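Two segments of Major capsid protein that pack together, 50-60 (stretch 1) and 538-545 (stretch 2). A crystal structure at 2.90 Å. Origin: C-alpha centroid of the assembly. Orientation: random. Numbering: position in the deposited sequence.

Stretch 1 50-60: DMQQLFLNAWG
Stretch 2 538-545: PLVPPALG

Aromatic rings and prolines pack well together, because a flat, electron-rich face accepts the polarised C–H groups of a rigid pyrrolidine; two segments of a major capsid protein, 483 or more residues apart in sequence where they touch, illustrate the principle. One enters as a continuing helix, with L54 N bonded to D50 O (3.1 Å), and then turns, A58 N reaching F55 O at 2.9 Å. The other is irregular: phi/psi is -97/36 at L539, -44/125 at P541 and -53/-19 at P542, after which L544 N bonds to P541 O (2.5 Å). The closest register pairs Q52 CA with P541 CA at 6.1 Å.

F55 is the centrepiece. Its CA-to-CB bond points toward the partner, and a t rotamer (chi1 172°, chi2 22°) carries the ring among the prolines. P542 CD lies over one face, 3.3 Å from the F55 ring centroid and 14° off the normal, a CH-pi contact. Both residues are buried and lose the most area here, 76 and 67 Å². At the ring edge, F55 CE2 comes within 3.0 Å of L539 O. L539 (m, m) directs its CA-to-CB bond toward the helix, its CB 4.4 Å from F55 CE2. F55 CD2 packs 3.7 Å from P541 CG. P542 is C-gamma endo, P541 C-gamma exo; W59, m with chi2 64°, brings CE2 to 3.8 Å from P542 CG.

The long side chain of buried M51, directed toward the partner with chi1 and chi2 both t, places CG 4.4 Å from A543 CB and SD 4.5 Å from L544 CG; chi3 is -74°. Q52 starts sideways, but chi1 of -125° (between wells), chi2 of -72° and chi3 of -30° bring NE2 to 3.3 Å from L539 O, at an angle too poor for a hydrogen bond. The CA-to-CB bond of V540 points away; its chi1 is t, 173°. No hydrogen bond crosses, the side-chain contacts are mostly apolar, and 424 Å² is buried in total.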

ATOM      1  N   ASP A  50     -15.935  -1.723  -7.913  1.00 70.83           N
ATOM      2  CA  ASP A  50     -16.593  -1.114  -9.066  1.00 70.83           C
ATOM      3  C   ASP A  50     -16.051   0.287  -9.281  1.00 70.83           C
ATOM      4  O   ASP A  50     -15.885   0.741 -10.413  1.00 70.83           O
ATOM      5  CB  ASP A  50     -18.099  -1.032  -8.852  1.00108.97           C
ATOM      6  CG  ASP A  50     -18.850  -2.050  -9.669  1.00108.97           C
ATOM      7  OD1 ASP A  50     -18.511  -2.198 -10.868  1.00108.97           O
ATOM      8  OD2 ASP A  50     -19.775  -2.684  -9.115  1.00108.97           O
ATOM      9  N   MET A  51     -15.798   0.957  -8.162  1.00 80.80           N
ATOM     10  CA  MET A  51     -15.259   2.309  -8.112  1.00 80.80           C
ATOM     11  C   MET A  51     -14.453   2.695  -9.353  1.00 80.80           C
ATOM     12  O   MET A  51     -14.896   3.489 -10.182  1.00 80.80           O
ATOM     13  CB  MET A  51     -14.382   2.412  -6.875  1.00 47.70           C
ATOM     14  CG  MET A  51     -14.003   3.797  -6.469  1.00 47.70           C
ATOM     15  SD  MET A  51     -13.490   3.684  -4.755  1.00 47.70           S
ATOM     16  CE  MET A  51     -15.146   3.477  -3.931  1.00 47.70           C
ATOM     17  N   GLN A  52     -13.262   2.127  -9.463  1.00 37.87           N
ATOM     18  CA  GLN A  52     -12.365   2.375 -10.589  1.00 37.87           C
ATOM     19  C   GLN A  52     -13.031   2.394 -11.973  1.00 37.87           C
ATOM     20  O   GLN A  52     -12.551   3.079 -12.887  1.00 37.87           O
ATOM     21  CB  GLN A  52     -11.254   1.325 -10.597  1.00 53.96           C
ATOM     22  CG  GLN A  52      -9.835   1.877 -10.593  1.00 53.96           C
ATOM     23  CD  GLN A  52      -9.421   2.505 -11.907  1.00 53.96           C
ATOM     24  OE1 GLN A  52      -9.886   2.107 -12.990  1.00 53.96           O
ATOM     25  NE2 GLN A  52      -8.524   3.483 -11.825  1.00 53.96           N
ATOM     26  N   GLN A  53     -14.108   1.627 -12.149  1.00 66.43           N
ATOM     27  CA  GLN A  53     -14.792   1.589 -13.447  1.00 66.43           C
ATOM     28  C   GLN A  53     -15.761   2.750 -13.579  1.00 66.43           C
ATOM     29  O   GLN A  53     -15.800   3.430 -14.606  1.00 66.43           O
ATOM     30  CB  GLN A  53     -15.541   0.266 -13.637  1.00 96.97           C
ATOM     31  CG  GLN A  53     -14.850  -0.659 -14.618  1.00 96.97           C
ATOM     32  CD  GLN A  53     -14.305   0.100 -15.818  1.00 96.97           C
ATOM     33  OE1 GLN A  53     -15.036   0.820 -16.498  1.00 96.97           O
ATOM     34  NE2 GLN A  53     -13.013  -0.056 -16.080  1.00 96.97           N
ATOM     35  N   LEU A  54     -16.546   2.961 -12.531  1.00 98.68           N
ATOM     36  CA  LEU A  54     -17.499   4.052 -12.492  1.00 98.68           C
ATOM     37  C   LEU A  54     -16.744   5.325 -12.884  1.00 98.68           C
ATOM     38  O   LEU A  54     -17.326   6.256 -13.455  1.00 98.68           O
ATOM     39  CB  LEU A  54     -18.048   4.166 -11.073  1.00 91.39           C
ATOM     40  CG  LEU A  54     -19.027   5.283 -10.746  1.00 91.39           C
ATOM     41  CD1 LEU A  54     -20.230   5.183 -11.674  1.00 91.39           C
ATOM     42  CD2 LEU A  54     -19.418   5.182  -9.272  1.00 91.39           C
ATOM     43  N   PHE A  55     -15.444   5.325 -12.576  1.00 50.21           N
ATOM     44  CA  PHE A  55     -14.517   6.429 -12.853  1.00 50.21           C
ATOM     45  C   PHE A  55     -14.241   6.594 -14.355  1.00 50.21           C
ATOM     46  O   PHE A  55     -14.670   7.579 -14.961  1.00 50.21           O
ATOM     47  CB  PHE A  55     -13.214   6.173 -12.065  1.00 71.78           C
ATOM     48  CG  PHE A  55     -12.068   7.119 -12.379  1.00 71.78           C
ATOM     49  CD1 PHE A  55     -12.281   8.373 -12.936  1.00 71.78           C
ATOM     50  CD2 PHE A  55     -10.760   6.754 -12.050  1.00 71.78           C
ATOM     51  CE1 PHE A  55     -11.209   9.246 -13.159  1.00 71.78           C
ATOM     52  CE2 PHE A  55      -9.687   7.618 -12.268  1.00 71.78           C
ATOM     53  CZ  PHE A  55      -9.912   8.863 -12.822  1.00 71.78           C
ATOM     54  N   LEU A  56     -13.547   5.633 -14.960  1.00 51.93           N
ATOM     55  CA  LEU A  56     -13.227   5.716 -16.388  1.00 51.93           C
ATOM     56  C   LEU A  56     -14.442   5.803 -17.315  1.00 51.93           C
ATOM     57  O   LEU A  56     -14.291   5.796 -18.541  1.00 51.93           O
ATOM     58  CB  LEU A  56     -12.379   4.514 -16.821  1.00 41.19           C
ATOM     59  CG  LEU A  56     -11.190   4.167 -15.930  1.00 41.19           C
ATOM     60  CD1 LEU A  56     -10.323   3.125 -16.621  1.00 41.19           C
ATOM     61  CD2 LEU A  56     -10.393   5.435 -15.639  1.00 41.19           C
ATOM     62  N   ASN A  57     -15.643   5.872 -16.754  1.00 85.53           N
ATOM     63  CA  ASN A  57     -16.823   5.948 -17.600  1.00 85.53           C
ATOM     64  C   ASN A  57     -17.499   7.298 -17.509  1.00 85.53           C
ATOM     65  O   ASN A  57     -18.493   7.546 -18.186  1.00 85.53           O
ATOM     66  CB  ASN A  57     -17.811   4.833 -17.247  1.00 90.01           C
ATOM     67  CG  ASN A  57     -17.253   3.447 -17.541  1.00 90.01           C
ATOM     68  OD1 ASN A  57     -16.659   3.212 -18.598  1.00 90.01           O
ATOM     69  ND2 ASN A  57     -17.447   2.523 -16.608  1.00 90.01           N
ATOM     70  N   ALA A  58     -16.952   8.174 -16.678  1.00 82.58           N
ATOM     71  CA  ALA A  58     -17.511   9.505 -16.509  1.00 82.58           C
ATOM     72  C   ALA A  58     -16.448  10.553 -16.821  1.00 82.58           C
ATOM     73  O   ALA A  58     -16.757  11.706 -17.128  1.00 82.58           O
ATOM     74  CB  ALA A  58     -18.022   9.673 -15.080  1.00 38.55           C
ATOM     75  N   TRP A  59     -15.190  10.134 -16.742  1.00 69.24           N
ATOM     76  CA  TRP A  59     -14.070  11.021 -17.004  1.00 69.24           C
ATOM     77  C   TRP A  59     -13.316  10.567 -18.236  1.00 69.24           C
ATOM     78  O   TRP A  59     -12.180  10.975 -18.455  1.00 69.24           O
ATOM     79  CB  TRP A  59     -13.111  11.038 -15.813  1.00 47.97           C
ATOM     80  CG  TRP A  59     -13.726  11.554 -14.543  1.00 47.97           C
ATOM     81  CD1 TRP A  59     -14.750  10.993 -13.832  1.00 47.97           C
ATOM     82  CD2 TRP A  59     -13.341  12.730 -13.824  1.00 47.97           C
ATOM     83  NE1 TRP A  59     -15.025  11.744 -12.709  1.00 47.97           N
ATOM     84  CE2 TRP A  59     -14.176  12.815 -12.680  1.00 47.97           C
ATOM     85  CE3 TRP A  59     -12.371  13.723 -14.034  1.00 47.97           C
ATOM     86  CZ2 TRP A  59     -14.072  13.853 -11.750  1.00 47.97           C
ATOM     87  CZ3 TRP A  59     -12.265  14.759 -13.108  1.00 47.97           C
ATOM     88  CH2 TRP A  59     -13.114  14.814 -11.977  1.00 47.97           C
ATOM     89  N   GLY A  60     -13.942   9.711 -19.034  1.00 74.38           N
ATOM     90  CA  GLY A  60     -13.275   9.239 -20.232  1.00 74.38           C
ATOM     91  C   GLY A  60     -13.038  10.400 -21.175  1.00 74.38           C
ATOM     92  O   GLY A  60     -11.999  10.503 -21.835  1.00 74.38           O
ATOM     93  N   PRO A 538      -1.095   8.957 -14.170  1.00 34.91           N
ATOM     94  CA  PRO A 538      -1.681   8.226 -13.038  1.00 34.91           C
ATOM     95  C   PRO A 538      -3.214   8.363 -12.983  1.00 34.91           C
ATOM     96  O   PRO A 538      -3.743   9.477 -12.961  1.00 34.91           O
ATOM     97  CB  PRO A 538      -0.988   8.849 -11.822  1.00 59.66           C
ATOM     98  CG  PRO A 538      -0.438  10.163 -12.346  1.00 59.66           C
ATOM     99  CD  PRO A 538       0.023   9.795 -13.719  1.00 59.66           C
ATOM    100  N   LEU A 539      -3.917   7.226 -12.953  1.00 49.47           N
ATOM    101  CA  LEU A 539      -5.386   7.206 -12.928  1.00 49.47           C
ATOM    102  C   LEU A 539      -6.061   7.045 -11.565  1.00 49.47           C
ATOM    103  O   LEU A 539      -7.103   6.393 -11.473  1.00 49.47           O
ATOM    104  CB  LEU A 539      -5.922   6.102 -13.854  1.00 36.81           C
ATOM    105  CG  LEU A 539      -5.788   6.276 -15.370  1.00 36.81           C
ATOM    106  CD1 LEU A 539      -6.320   7.651 -15.724  1.00 36.81           C
ATOM    107  CD2 LEU A 539      -4.326   6.107 -15.830  1.00 36.81           C
ATOM    108  N   VAL A 540      -5.497   7.636 -10.517  1.00 39.15           N
ATOM    109  CA  VAL A 540      -6.115   7.522  -9.194  1.00 39.15           C
ATOM    110  C   VAL A 540      -7.528   8.131  -9.150  1.00 39.15           C
ATOM    111  O   VAL A 540      -7.691   9.349  -9.292  1.00 39.15           O
ATOM    112  CB  VAL A 540      -5.256   8.211  -8.115  1.00 45.76           C
ATOM    113  CG1 VAL A 540      -6.002   8.238  -6.778  1.00 45.76           C
ATOM    114  CG2 VAL A 540      -3.928   7.472  -7.967  1.00 45.76           C
ATOM    115  N   PRO A 541      -8.560   7.289  -8.934  1.00 29.02           N
ATOM    116  CA  PRO A 541      -9.973   7.682  -8.863  1.00 29.02           C
ATOM    117  C   PRO A 541     -10.229   8.939  -8.041  1.00 29.02           C
ATOM    118  O   PRO A 541      -9.841   9.023  -6.868  1.00 29.02           O
ATOM    119  CB  PRO A 541     -10.633   6.461  -8.234  1.00 54.52           C
ATOM    120  CG  PRO A 541      -9.845   5.348  -8.800  1.00 54.52           C
ATOM    121  CD  PRO A 541      -8.421   5.851  -8.637  1.00 54.52           C
ATOM    122  N   PRO A 542     -10.900   9.933  -8.644  1.00 45.75           N
ATOM    123  CA  PRO A 542     -11.181  11.166  -7.906  1.00 45.75           C
ATOM    124  C   PRO A 542     -11.866  10.868  -6.584  1.00 45.75           C
ATOM    125  O   PRO A 542     -11.862  11.704  -5.686  1.00 45.75           O
ATOM    126  CB  PRO A 542     -12.070  11.959  -8.865  1.00 51.81           C
ATOM    127  CG  PRO A 542     -12.710  10.900  -9.704  1.00 51.81           C
ATOM    128  CD  PRO A 542     -11.562   9.946  -9.956  1.00 51.81           C
ATOM    129  N   ALA A 543     -12.448   9.679  -6.457  1.00 47.55           N
ATOM    130  CA  ALA A 543     -13.115   9.295  -5.212  1.00 47.55           C
ATOM    131  C   ALA A 543     -12.068   9.017  -4.122  1.00 47.55           C
ATOM    132  O   ALA A 543     -12.362   9.100  -2.921  1.00 47.55           O
ATOM    133  CB  ALA A 543     -13.986   8.052  -5.440  1.00 78.53           C
ATOM    134  N   LEU A 544     -10.846   8.707  -4.554  1.00 47.87           N
ATOM    135  CA  LEU A 544      -9.743   8.391  -3.646  1.00 47.87           C
ATOM    136  C   LEU A 544      -8.750   9.531  -3.468  1.00 47.87           C
ATOM    137  O   LEU A 544      -7.706   9.350  -2.836  1.00 47.87           O
ATOM    138  CB  LEU A 544      -8.991   7.149  -4.147  1.00 44.42           C
ATOM    139  CG  LEU A 544      -9.632   5.764  -3.974  1.00 44.42           C
ATOM    140  CD1 LEU A 544      -9.118   4.796  -5.037  1.00 44.42           C
ATOM    141  CD2 LEU A 544      -9.328   5.257  -2.571  1.00 44.42           C
ATOM    142  N   GLY A 545      -9.070  10.694  -4.032  1.00 72.71           N
ATOM    143  CA  GLY A 545      -8.185  11.843  -3.912  1.00 72.71           C
ATOM    144  C   GLY A 545      -7.719  12.422  -5.238  1.00 72.71           C
ATOM    145  O   GLY A 545      -7.858  11.793  -6.292  1.00 72.71           O
TER